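Local coordinates for probable ss-1,3-N-acetylglucosaminyltransferase (Staphylococcus aureus subsp. aureus N315, PDB 6H21), which is probably a family 2 glycosyltransferase with a GT-A fold, which here holds uridine-diphosphate-N-acetylglucosamine together with manganese, at residues M26-G32 against I57-D63; R37-V42 against L109-L114; V182-N186 against F206-S210; S239-Y244 against H281-K285. All blocks are in the same frame, centred on the assembly; numbering follows the deposited sequence.

Interaction 1. Residues M26-G32 against I57-D63; sequences MPTFNNG and IDDHSND. With UD1 (uridine-diphosphate-N-acetylglucosamine), chain X.
Strands 22-28 and 52-58 of a beta-alpha-beta unit run parallel, Pro27 beside Ile57 and Thr28 beside Asp58 (CA-CA 4.7 and 4.6 Å). Three backbone bonds fix this register: Ile57 N to Met26 O (3.1 Å), Thr28 N to Ile57 O (3.0 Å) and Asp59 N to Thr28 O (2.8 Å). Both segments then leave the sheet. Asp59 centres an inverse gamma turn (His60 N to Asp58 O, 2.8 Å), and Asn30 is left-handed (phi/psi 56/42). Asp58 (chi1 t) is the polar hub: OD1 receives Thr28 OG1 (2.7 Å) and Ser61 OG (2.6 Å), and OD2 Ser61 N (2.9 Å) in an Asx motif. Ser61 OG accepts Asn30 N (2.9 Å). Asn30 (chi1 m) accepts Asn62 N at OD1 (2.9 Å) and donates ND2 to Asn62 OD1 (3.0 Å). Asn31 OD1 meets Phe29 N (2.9 Å). Pro27 O accepts O3B (2.7 Å) and O2' (3.2 Å) of UD1, and Asp59 OD2, also bonded to Ser87, accepts UD1 N3 (2.8 Å). Asp58, Ser61, Asn30 and Asn62 pair among themselves, Thr67 meets Asp63 and Gly32 N, and Asn86 meets Asp59 O; Pro27 and Asp59 read ribose and uracil, as expected of a GT-A nucleotide site.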
# COMPACT_ATOMS: atom_id res chain seq x y z
N MET C 26 -30.69 38.27 -4.51
CA MET C 26 -30.53 37.81 -3.14
C MET C 26 -31.70 36.92 -2.75
O MET C 26 -32.80 37.41 -2.48
CB MET C 26 -30.45 39.00 -2.17
CG MET C 26 -30.20 38.57 -0.74
SD MET C 26 -30.03 39.98 0.38
CE MET C 26 -31.69 40.66 0.34
N PRO C 27 -31.51 35.59 -2.65
CA PRO C 27 -32.50 34.70 -2.06
C PRO C 27 -32.50 34.86 -0.53
O PRO C 27 -31.44 35.08 0.05
CB PRO C 27 -32.03 33.31 -2.48
CG PRO C 27 -30.54 33.44 -2.59
CD PRO C 27 -30.30 34.85 -3.08
N THR C 28 -33.68 34.79 0.08
CA THR C 28 -33.84 34.88 1.53
C THR C 28 -34.65 33.67 2.02
O THR C 28 -35.44 33.09 1.27
CB THR C 28 -34.52 36.20 1.94
OG1 THR C 28 -35.83 36.27 1.38
CG2 THR C 28 -33.73 37.42 1.51
N PHE C 29 -34.43 33.30 3.28
CA PHE C 29 -35.21 32.27 3.96
C PHE C 29 -34.99 32.38 5.47
O PHE C 29 -33.90 32.09 5.97
CB PHE C 29 -34.83 30.88 3.45
CG PHE C 29 -35.59 29.77 4.13
CD1 PHE C 29 -36.95 29.62 3.92
CD2 PHE C 29 -34.95 28.91 5.01
CE1 PHE C 29 -37.66 28.61 4.56
CE2 PHE C 29 -35.66 27.90 5.64
CZ PHE C 29 -37.01 27.75 5.41
N ASN C 30 -36.03 32.85 6.18
CA ASN C 30 -36.07 32.92 7.65
C ASN C 30 -34.90 33.73 8.21
O ASN C 30 -34.30 33.35 9.22
CB ASN C 30 -36.07 31.53 8.29
CG ASN C 30 -37.37 30.79 8.08
OD1 ASN C 30 -38.30 31.33 7.49
ND2 ASN C 30 -37.44 29.57 8.57
N ASN C 31 -34.58 34.86 7.57
CA ASN C 31 -33.48 35.71 8.03
C ASN C 31 -33.96 36.60 9.18
O ASN C 31 -33.20 36.88 10.11
CB ASN C 31 -32.91 36.54 6.88
CG ASN C 31 -32.46 35.67 5.73
OD1 ASN C 31 -33.23 35.39 4.82
ND2 ASN C 31 -31.23 35.20 5.79
N GLY C 32 -35.22 37.05 9.12
CA GLY C 32 -35.78 37.97 10.10
C GLY C 32 -35.03 39.30 10.09
O GLY C 32 -34.55 39.73 9.04
N ILE C 57 -35.63 37.44 -3.64
CA ILE C 57 -36.51 36.31 -3.84
C ILE C 57 -36.62 35.54 -2.53
O ILE C 57 -35.68 34.89 -2.15
CB ILE C 57 -36.01 35.40 -4.97
CG1 ILE C 57 -35.57 36.20 -6.20
CG2 ILE C 57 -37.07 34.36 -5.28
CD1 ILE C 57 -36.71 36.87 -6.91
N ASP C 58 -37.78 35.58 -1.88
CA ASP C 58 -37.95 34.90 -0.61
C ASP C 58 -38.46 33.47 -0.83
O ASP C 58 -39.52 33.25 -1.43
CB ASP C 58 -38.88 35.65 0.34
CG ASP C 58 -38.98 34.94 1.67
OD1 ASP C 58 -37.99 34.98 2.43
OD2 ASP C 58 -40.01 34.30 1.90
N ASP C 59 -37.71 32.49 -0.30
CA ASP C 59 -37.97 31.06 -0.55
C ASP C 59 -39.02 30.56 0.45
O ASP C 59 -38.79 29.59 1.17
CB ASP C 59 -36.67 30.25 -0.53
CG ASP C 59 -36.74 28.91 -1.25
OD1 ASP C 59 -37.76 28.64 -1.92
OD2 ASP C 59 -35.77 28.15 -1.14
N HIS C 60 -40.18 31.22 0.45
CA HIS C 60 -41.33 30.95 1.32
C HIS C 60 -40.89 30.78 2.78
O HIS C 60 -41.03 29.71 3.36
CB HIS C 60 -42.15 29.76 0.80
CG HIS C 60 -43.58 29.83 1.23
ND1 HIS C 60 -44.12 28.99 2.18
CD2 HIS C 60 -44.58 30.65 0.86
CE1 HIS C 60 -45.39 29.28 2.37
NE2 HIS C 60 -45.70 30.32 1.58
N SER C 61 -40.36 31.87 3.36
CA SER C 61 -40.03 31.93 4.78
C SER C 61 -41.26 31.52 5.59
O SER C 61 -42.39 31.80 5.18
CB SER C 61 -39.56 33.31 5.17
OG SER C 61 -38.31 33.62 4.57
N ASN C 62 -41.04 30.91 6.76
CA ASN C 62 -42.15 30.49 7.63
C ASN C 62 -41.93 30.98 9.07
O ASN C 62 -42.43 30.36 10.01
CB ASN C 62 -42.32 28.97 7.56
CG ASN C 62 -41.03 28.24 7.86
OD1 ASN C 62 -40.28 28.66 8.74
ND2 ASN C 62 -40.75 27.17 7.14
N ASP C 63 -41.26 32.13 9.24
CA ASP C 63 -40.81 32.62 10.55
C ASP C 63 -41.80 33.65 11.13
O ASP C 63 -41.39 34.74 11.55
CB ASP C 63 -39.39 33.19 10.45
CG ASP C 63 -39.22 34.35 9.47
OD1 ASP C 63 -40.12 34.58 8.62
OD2 ASP C 63 -38.18 35.01 9.57
C1' UD1 X . -22.78 28.18 1.44
C2' UD1 X . -21.54 28.51 0.61
C3' UD1 X . -21.82 29.69 -0.31
C4' UD1 X . -23.06 29.39 -1.16
C5' UD1 X . -24.24 28.91 -0.31
C6' UD1 X . -25.44 28.49 -1.16
C7' UD1 X . -19.36 28.02 1.67
C8' UD1 X . -18.29 28.54 2.60
N2' UD1 X . -20.41 28.82 1.49
O1' UD1 X . -23.10 29.34 2.22
O3' UD1 X . -20.69 29.95 -1.15
O4' UD1 X . -23.43 30.58 -1.86
O5' UD1 X . -23.86 27.83 0.57
O6' UD1 X . -25.08 27.53 -2.15
O7' UD1 X . -19.27 26.94 1.12
N1 UD1 X . -31.59 29.92 1.04
C2 UD1 X . -32.72 29.72 0.23
N3 UD1 X . -33.59 28.75 0.49
C4 UD1 X . -33.43 27.95 1.54
C5 UD1 X . -32.32 28.11 2.37
C6 UD1 X . -31.39 29.11 2.10
O2 UD1 X . -32.93 30.43 -0.76
O4 UD1 X . -34.30 27.07 1.73
C1B UD1 X . -30.67 31.00 0.67
C2B UD1 X . -30.20 31.85 1.83
O2' UD1 X . -31.19 32.80 2.21
C3B UD1 X . -28.94 32.47 1.26
C4B UD1 X . -28.42 31.41 0.29
O4B UD1 X . -29.49 30.48 0.07
O3B UD1 X . -29.25 33.67 0.54
C5B UD1 X . -27.23 30.64 0.85
O5B UD1 X . -27.52 30.28 2.19
PA UD1 X . -26.46 30.50 3.37
O1A UD1 X . -27.14 30.02 4.61
O2A UD1 X . -25.79 31.87 3.31
O3A UD1 X . -25.39 29.41 2.96
PB UD1 X . -23.92 29.31 3.58
O1B UD1 X . -23.79 27.97 4.23
O2B UD1 X . -23.55 30.55 4.39

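Interaction 2. Residues R37-V42 against L109-L114; sequences RTISSV and LDSDDL. With MN (manganese (II) ion), chain Y; MN (manganese (II) ion), chain Z; UD1 (uridine-diphosphate-N-acetylglucosamine), chain X.
Helix 35-43 presents Arg37, Thr38, Ser41 and Val42 to the loop 109-114, which carries a DxD-like Asp110-Asp112 pair; the nearest CA pair is Thr38 with Leu114, 5.3 Å. Leu109 (t, p) points toward the helix, its CD2 3.9 Å from Thr38 CG2. Asp110 opens a type I turn closed by Asp113 N to Asp110 O (3.1 Å); Asp110 OD2 accepts UD1 O4' (2.7 Å) while OD1 bridges to Arg94. Ser111 N donates to UD1 O3B (3.0 Å), and Ser111 O lies 3.1 Å from Thr38 OG1. Asp112 chelates one manganese through OD1 (2.3 Å) and OD2 (2.2 Å); the other ligands of that ion are UD1 O2A and O2B and two waters. Asp112 OD2 also reaches a second manganese (2.4 Å). A water joins Asp112 O (2.6 Å) to Arg37 NH2 (3.0 Å), while Arg37 NH1 forms a salt bridge with Glu142. Asp113 O is 2.7 Å from Thr38 OG1 (chi1 m), so one hydroxyl faces two carbonyls. Leu114 (m, t) sets CD2 3.7 Å from Arg37 CG. By backbone bonds Leu109 joins Ile25 of strand 22-28, and Leu114, opening strand 114-115, Ile223 of strand 222-225; Ile39 and Val42 reach strand 52-58.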
# COMPACT_ATOMS: atom_id res chain seq x y z
N ARG C 37 -29.24 44.49 7.82
CA ARG C 37 -27.84 44.81 7.66
C ARG C 37 -27.37 44.53 6.23
O ARG C 37 -26.64 45.33 5.66
CB ARG C 37 -26.99 44.00 8.63
CG ARG C 37 -25.54 44.44 8.67
CD ARG C 37 -24.76 43.72 9.74
NE ARG C 37 -24.61 42.29 9.48
CZ ARG C 37 -23.66 41.54 10.03
NH1 ARG C 37 -22.75 42.09 10.82
NH2 ARG C 37 -23.62 40.24 9.78
N THR C 38 -27.75 43.38 5.68
CA THR C 38 -27.34 42.95 4.33
C THR C 38 -27.99 43.88 3.30
O THR C 38 -27.33 44.32 2.37
CB THR C 38 -27.69 41.48 4.07
OG1 THR C 38 -26.89 40.65 4.92
CG2 THR C 38 -27.48 41.08 2.63
N ILE C 39 -29.29 44.16 3.47
CA ILE C 39 -30.00 45.01 2.53
C ILE C 39 -29.35 46.40 2.53
O ILE C 39 -29.15 46.98 1.46
CB ILE C 39 -31.51 45.05 2.82
CG1 ILE C 39 -32.16 43.70 2.52
CG2 ILE C 39 -32.18 46.17 2.03
CD1 ILE C 39 -33.60 43.60 2.96
N SER C 40 -29.07 46.93 3.72
CA SER C 40 -28.45 48.25 3.87
C SER C 40 -27.11 48.31 3.13
O SER C 40 -26.76 49.34 2.53
CB SER C 40 -28.30 48.61 5.32
OG SER C 40 -29.56 48.67 5.98
N SER C 41 -26.35 47.21 3.16
CA SER C 41 -25.06 47.15 2.47
C SER C 41 -25.25 47.26 0.95
O SER C 41 -24.38 47.78 0.27
CB SER C 41 -24.24 45.93 2.86
OG SER C 41 -24.56 44.78 2.09
N VAL C 42 -26.39 46.79 0.43
CA VAL C 42 -26.68 46.90 -1.00
C VAL C 42 -27.21 48.29 -1.35
O VAL C 42 -26.90 48.84 -2.41
CB VAL C 42 -27.66 45.83 -1.50
CG1 VAL C 42 -27.94 45.99 -2.99
CG2 VAL C 42 -27.14 44.43 -1.20
N LEU C 109 -25.76 37.68 -4.23
CA LEU C 109 -25.49 38.02 -2.85
C LEU C 109 -26.31 37.08 -1.97
O LEU C 109 -27.50 36.98 -2.13
CB LEU C 109 -25.88 39.48 -2.62
CG LEU C 109 -25.89 39.95 -1.17
CD1 LEU C 109 -24.50 39.89 -0.55
CD2 LEU C 109 -26.47 41.35 -1.08
N ASP C 110 -25.64 36.41 -1.02
CA ASP C 110 -26.35 35.62 -0.02
C ASP C 110 -26.87 36.58 1.07
O ASP C 110 -26.24 37.62 1.35
CB ASP C 110 -25.48 34.47 0.49
CG ASP C 110 -25.21 33.40 -0.56
OD1 ASP C 110 -25.91 33.40 -1.61
OD2 ASP C 110 -24.32 32.56 -0.31
N SER C 111 -28.01 36.20 1.65
CA SER C 111 -28.82 37.02 2.55
C SER C 111 -28.12 37.29 3.89
O SER C 111 -28.59 38.12 4.66
CB SER C 111 -30.16 36.38 2.78
OG SER C 111 -29.99 35.06 3.28
N ASP C 112 -27.03 36.59 4.17
CA ASP C 112 -26.31 36.76 5.43
C ASP C 112 -24.98 37.53 5.24
O ASP C 112 -24.30 37.81 6.21
CB ASP C 112 -26.06 35.41 6.11
CG ASP C 112 -25.30 34.40 5.26
OD1 ASP C 112 -25.09 34.67 4.06
OD2 ASP C 112 -24.91 33.34 5.81
N ASP C 113 -24.61 37.87 4.00
CA ASP C 113 -23.26 38.47 3.71
C ASP C 113 -23.39 40.00 3.51
O ASP C 113 -24.49 40.54 3.63
CB ASP C 113 -22.60 37.79 2.50
CG ASP C 113 -22.32 36.30 2.70
OD1 ASP C 113 -22.13 35.88 3.86
OD2 ASP C 113 -22.32 35.56 1.68
N LEU C 114 -22.28 40.69 3.26
CA LEU C 114 -22.23 42.16 3.19
C LEU C 114 -21.41 42.58 1.96
O LEU C 114 -20.34 42.02 1.71
CB LEU C 114 -21.56 42.72 4.45
CG LEU C 114 -22.19 42.33 5.78
CD1 LEU C 114 -21.30 42.75 6.94
CD2 LEU C 114 -23.58 42.94 5.91
MN MN Y . -23.97 32.67 3.90
MN MN Z . -25.29 31.91 7.70
C1' UD1 X . -22.78 28.18 1.44
C2' UD1 X . -21.54 28.51 0.61
C3' UD1 X . -21.82 29.69 -0.31
C4' UD1 X . -23.06 29.39 -1.16
C5' UD1 X . -24.24 28.91 -0.31
C6' UD1 X . -25.44 28.49 -1.16
C7' UD1 X . -19.36 28.02 1.67
C8' UD1 X . -18.29 28.54 2.60
N2' UD1 X . -20.41 28.82 1.49
O1' UD1 X . -23.10 29.34 2.22
O3' UD1 X . -20.69 29.95 -1.15
O4' UD1 X . -23.43 30.58 -1.86
O5' UD1 X . -23.86 27.83 0.57
O6' UD1 X . -25.08 27.53 -2.15
O7' UD1 X . -19.27 26.94 1.12
N1 UD1 X . -31.59 29.92 1.04
C2 UD1 X . -32.72 29.72 0.23
N3 UD1 X . -33.59 28.75 0.49
C4 UD1 X . -33.43 27.95 1.54
C5 UD1 X . -32.32 28.11 2.37
C6 UD1 X . -31.39 29.11 2.10
O2 UD1 X . -32.93 30.43 -0.76
O4 UD1 X . -34.30 27.07 1.73
C1B UD1 X . -30.67 31.00 0.67
C2B UD1 X . -30.20 31.85 1.83
O2' UD1 X . -31.19 32.80 2.21
C3B UD1 X . -28.94 32.47 1.26
C4B UD1 X . -28.42 31.41 0.29
O4B UD1 X . -29.49 30.48 0.07
O3B UD1 X . -29.25 33.67 0.54
C5B UD1 X . -27.23 30.64 0.85
O5B UD1 X . -27.52 30.28 2.19
PA UD1 X . -26.46 30.50 3.37
O1A UD1 X . -27.14 30.02 4.61
O2A UD1 X . -25.79 31.87 3.31
O3A UD1 X . -25.39 29.41 2.96
PB UD1 X . -23.92 29.31 3.58
O1B UD1 X . -23.79 27.97 4.23
O2B UD1 X . -23.55 30.55 4.39
O HOH W 1 -25.48 38.33 8.50
O HOH W 2 -22.97 32.88 1.89
O HOH W 3 -22.11 33.44 4.69

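Interaction 3. Residues V182-N186 against F206-S210; sequences VIDKN and FLMNS
Val182, Phe206 and Asn209 carry most of this small contact (251 Å²) between the C-terminal ends of helices 180-185 and 198-207. The nearest CA pairs of the two segments, Val182 with Ser210 and Ile183 with Phe206, are 7.1 Å apart, so side chains make the join. Val182 (chi1 t) directs CB at the other segment and sets CG1 over one face of the Phe206 ring (chi1 t, chi2 -86°), 3.9 Å from its centroid and 26° off the normal: a CH-pi contact, with CG1 3.5 Å from Phe206 CE2. Ile183 CG1 meets the edge of the same ring, 3.8 Å from Phe206 CE2, while Phe178 of strand 177-179 adds an edge-to-face ring contact.

A type I turn runs from Leu207 to Ser210, closed by a weak bond from Ser210 N to Leu207 O (3.3 Å); Asn209 N (3.1 Å) and Ser210 OG (2.9 Å) both donate to Phe206 O. Asn209 (chi1 m) faces the first helix, its carbonyl O 4.0 Å from Val182 CG1. Its OD1 lies 3.4 Å from Asn186 OD1, two acceptors that cannot bond. Each amide nitrogen turns back: Asn186 ND2 gives to Val182 O (2.7 Å) and Asn209 ND2 to Glu205 O. With no hydrogen bond between the segments, cohesion rests on apolar and CH-pi contacts around one phenylalanine.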
# COMPACT_ATOMS: atom_id res chain seq x y z
N VAL C 182 -24.38 35.99 -21.40
CA VAL C 182 -23.76 34.66 -21.41
C VAL C 182 -24.73 33.65 -20.77
O VAL C 182 -24.93 32.53 -21.27
CB VAL C 182 -22.40 34.69 -20.68
CG1 VAL C 182 -21.82 33.30 -20.50
CG2 VAL C 182 -21.39 35.60 -21.38
N ILE C 183 -25.34 34.06 -19.65
CA ILE C 183 -26.31 33.24 -18.93
C ILE C 183 -27.54 33.00 -19.83
O ILE C 183 -28.03 31.87 -19.90
CB ILE C 183 -26.65 33.88 -17.57
CG1 ILE C 183 -25.50 33.73 -16.57
CG2 ILE C 183 -27.96 33.34 -17.00
CD1 ILE C 183 -25.57 34.68 -15.40
N ASP C 184 -28.01 34.04 -20.53
CA ASP C 184 -29.25 33.98 -21.36
C ASP C 184 -29.04 33.10 -22.62
O ASP C 184 -29.80 32.15 -22.86
CB ASP C 184 -29.73 35.37 -21.79
CG ASP C 184 -30.14 36.26 -20.63
OD1 ASP C 184 -30.38 35.72 -19.53
OD2 ASP C 184 -30.21 37.49 -20.83
N LYS C 185 -28.00 33.44 -23.40
CA LYS C 185 -27.69 32.78 -24.67
C LYS C 185 -27.46 31.28 -24.45
O LYS C 185 -27.85 30.47 -25.28
CB LYS C 185 -26.45 33.40 -25.31
CG LYS C 185 -26.62 34.82 -25.85
CD LYS C 185 -25.29 35.47 -26.21
CE LYS C 185 -25.44 36.81 -26.89
NZ LYS C 185 -24.36 37.04 -27.88
N ASN C 186 -26.84 30.92 -23.31
CA ASN C 186 -26.39 29.55 -23.05
C ASN C 186 -27.39 28.80 -22.16
O ASN C 186 -27.15 27.65 -21.82
CB ASN C 186 -24.97 29.55 -22.46
CG ASN C 186 -23.96 30.09 -23.45
OD1 ASN C 186 -23.66 29.43 -24.44
ND2 ASN C 186 -23.47 31.30 -23.24
N PHE C 206 -20.55 28.52 -16.64
CA PHE C 206 -20.32 29.88 -17.08
C PHE C 206 -18.92 30.02 -17.68
O PHE C 206 -18.76 30.59 -18.77
CB PHE C 206 -20.49 30.89 -15.94
CG PHE C 206 -20.53 32.31 -16.41
CD1 PHE C 206 -19.37 33.04 -16.60
CD2 PHE C 206 -21.74 32.93 -16.70
CE1 PHE C 206 -19.41 34.35 -17.04
CE2 PHE C 206 -21.79 34.24 -17.14
CZ PHE C 206 -20.62 34.95 -17.32
N LEU C 207 -17.91 29.52 -16.95
CA LEU C 207 -16.48 29.61 -17.36
C LEU C 207 -16.26 28.95 -18.73
O LEU C 207 -15.50 29.46 -19.55
CB LEU C 207 -15.58 28.95 -16.30
CG LEU C 207 -15.42 29.71 -14.98
CD1 LEU C 207 -14.73 28.84 -13.95
CD2 LEU C 207 -14.66 31.01 -15.19
N MET C 208 -16.92 27.81 -18.96
CA MET C 208 -16.73 27.00 -20.14
C MET C 208 -17.45 27.63 -21.36
O MET C 208 -17.23 27.21 -22.50
CB MET C 208 -17.28 25.59 -19.89
CG MET C 208 -16.46 24.76 -18.86
SD MET C 208 -14.70 24.66 -19.26
CE MET C 208 -13.97 25.82 -18.12
N ASN C 209 -18.27 28.65 -21.12
CA ASN C 209 -19.00 29.34 -22.18
C ASN C 209 -18.56 30.81 -22.26
O ASN C 209 -19.19 31.58 -22.91
CB ASN C 209 -20.50 29.21 -21.95
CG ASN C 209 -20.97 27.82 -22.30
OD1 ASN C 209 -21.06 27.49 -23.48
ND2 ASN C 209 -21.21 26.99 -21.30
N SER C 210 -17.44 31.18 -21.63
CA SER C 210 -17.00 32.57 -21.68
C SER C 210 -15.47 32.62 -21.73
O SER C 210 -14.82 31.62 -21.47
CB SER C 210 -17.54 33.36 -20.52
OG SER C 210 -17.04 32.85 -19.29

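Interaction 4. Residues S239-Y244 against H281-K285; sequences STGNQY and HGQKK
Two hydrogen bonds tie the start of helix 242-256 to the loop after helix 264-281: Lys284 NZ donates to Ser239 OG (3.1 Å), and Gln283 N donates to Tyr244 OH (3.3 Å). Both segments belong to the TarS-type linker region, here a set of helices, and the loop makes a type II turn from Gly282 to Lys285. Its phi/psi values are -56/135 at Gln283 and 50/41 at Lys284, and both residues direct CB toward the other segment. The turn is closed only weakly, Lys285 N to Gly282 O being 3.5 Å.

Lys284 (m, t, t, then 141°) stretches along the gap to Ser239. Ser239 is the first residue modelled after a break in the chain; its side chain and that of Lys284 both touch Trp300 of helix 294-308. Gly241, phi 90°, occupies the N-cap position of helix 242-256. Within the first turn, Tyr244 (chi1 t, chi2 63°) directs CB toward the other segment, with OH 3.8 Å from Gly282 CA.

The closest CA pair, Tyr244 with Gln283, is 8.6 Å apart. Gln283, off-rotamer at chi1 -107°, fills the space: its CB sits 4.0 Å from the Tyr244 ring centroid, 26° off the normal, as a CH-pi contact. Thr196 touches both side chains. Beyond CB, Gln283 NE2 lies over a face of the ring, 3.5 Å from Tyr244 CG.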
# COMPACT_ATOMS: atom_id res chain seq x y z
N SER C 239 -24.63 11.66 3.72
CA SER C 239 -25.15 11.31 2.40
C SER C 239 -24.48 10.03 1.87
O SER C 239 -23.45 9.58 2.39
CB SER C 239 -25.00 12.47 1.44
OG SER C 239 -23.74 13.13 1.61
N THR C 240 -25.09 9.44 0.83
CA THR C 240 -24.52 8.29 0.09
C THR C 240 -23.69 8.80 -1.11
O THR C 240 -22.94 8.01 -1.70
CB THR C 240 -25.61 7.32 -0.38
N GLY C 241 -23.85 10.08 -1.46
CA GLY C 241 -23.11 10.75 -2.54
C GLY C 241 -23.80 10.64 -3.89
O GLY C 241 -23.27 11.09 -4.90
N ASN C 242 -25.01 10.08 -3.91
CA ASN C 242 -25.74 9.83 -5.15
C ASN C 242 -25.96 11.15 -5.91
O ASN C 242 -25.57 11.27 -7.08
CB ASN C 242 -27.07 9.14 -4.86
CG ASN C 242 -27.44 8.14 -5.93
OD1 ASN C 242 -27.41 8.47 -7.12
ND2 ASN C 242 -27.78 6.92 -5.52
N GLN C 243 -26.57 12.13 -5.23
CA GLN C 243 -26.87 13.44 -5.81
C GLN C 243 -25.57 14.22 -6.01
O GLN C 243 -25.39 14.84 -7.03
CB GLN C 243 -27.84 14.24 -4.93
CG GLN C 243 -29.20 13.58 -4.72
CD GLN C 243 -29.92 14.13 -3.51
N TYR C 244 -24.68 14.17 -5.01
CA TYR C 244 -23.41 14.88 -5.06
C TYR C 244 -22.59 14.45 -6.29
O TYR C 244 -22.12 15.30 -7.06
CB TYR C 244 -22.63 14.66 -3.77
CG TYR C 244 -21.21 15.18 -3.80
CD1 TYR C 244 -20.94 16.53 -3.96
CD2 TYR C 244 -20.14 14.31 -3.67
CE1 TYR C 244 -19.64 17.01 -3.98
CE2 TYR C 244 -18.83 14.78 -3.68
CZ TYR C 244 -18.58 16.13 -3.82
OH TYR C 244 -17.29 16.58 -3.82
N HIS C 281 -10.19 19.29 -1.84
CA HIS C 281 -11.22 20.02 -1.08
C HIS C 281 -12.61 19.39 -1.21
O HIS C 281 -13.56 19.97 -0.71
CB HIS C 281 -11.26 21.49 -1.53
CG HIS C 281 -10.01 22.23 -1.20
ND1 HIS C 281 -9.56 22.38 0.10
CD2 HIS C 281 -9.08 22.82 -1.98
CE1 HIS C 281 -8.42 23.04 0.11
NE2 HIS C 281 -8.11 23.33 -1.16
N GLY C 282 -12.73 18.24 -1.88
CA GLY C 282 -14.02 17.59 -2.06
C GLY C 282 -14.71 17.23 -0.75
O GLY C 282 -14.10 17.12 0.32
N GLN C 283 -16.03 17.02 -0.85
CA GLN C 283 -16.83 16.46 0.27
C GLN C 283 -16.25 15.10 0.71
O GLN C 283 -15.98 14.26 -0.13
CB GLN C 283 -18.27 16.21 -0.17
CG GLN C 283 -19.31 17.17 0.39
CD GLN C 283 -20.62 16.43 0.62
OE1 GLN C 283 -20.90 15.93 1.71
NE2 GLN C 283 -21.40 16.30 -0.44
N LYS C 284 -16.14 14.91 2.03
CA LYS C 284 -15.73 13.66 2.66
C LYS C 284 -14.43 13.12 2.04
O LYS C 284 -14.29 11.94 1.82
CB LYS C 284 -16.85 12.62 2.55
CG LYS C 284 -18.17 13.08 3.14
CD LYS C 284 -19.18 11.97 3.29
CE LYS C 284 -20.40 12.42 4.06
NZ LYS C 284 -21.64 11.84 3.47
N LYS C 285 -13.49 14.02 1.75
CA LYS C 285 -12.31 13.66 0.98
C LYS C 285 -11.51 12.56 1.71
O LYS C 285 -10.88 11.74 1.06
CB LYS C 285 -11.46 14.90 0.73
CG LYS C 285 -10.79 15.46 1.97
CD LYS C 285 -9.77 16.52 1.65
CE LYS C 285 -9.24 17.23 2.87
NZ LYS C 285 -9.12 18.69 2.62

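Interactions 1 and 2 form one site: their centres are 13 Å apart, their segments alternate along the chain, and both touch UD1. Strand 22-28, helix 35-43 and strand 52-58 supply three of the four segments, and the loop after strand 105-108, which pairs parallel with strand 22-28, supplies the fourth. Interaction 3 comes later in sequence, its centre about 28 and 26 Å from those of interactions 1 and 2, joining the ends of helix 180-185, which follows strand 177-179 of the same sheet, and helix 198-207; its segments lie away from UD1. Interaction 4 follows last, about 27, 29 and 26 Å from interactions 1, 2 and 3 by centres, in the helical linker.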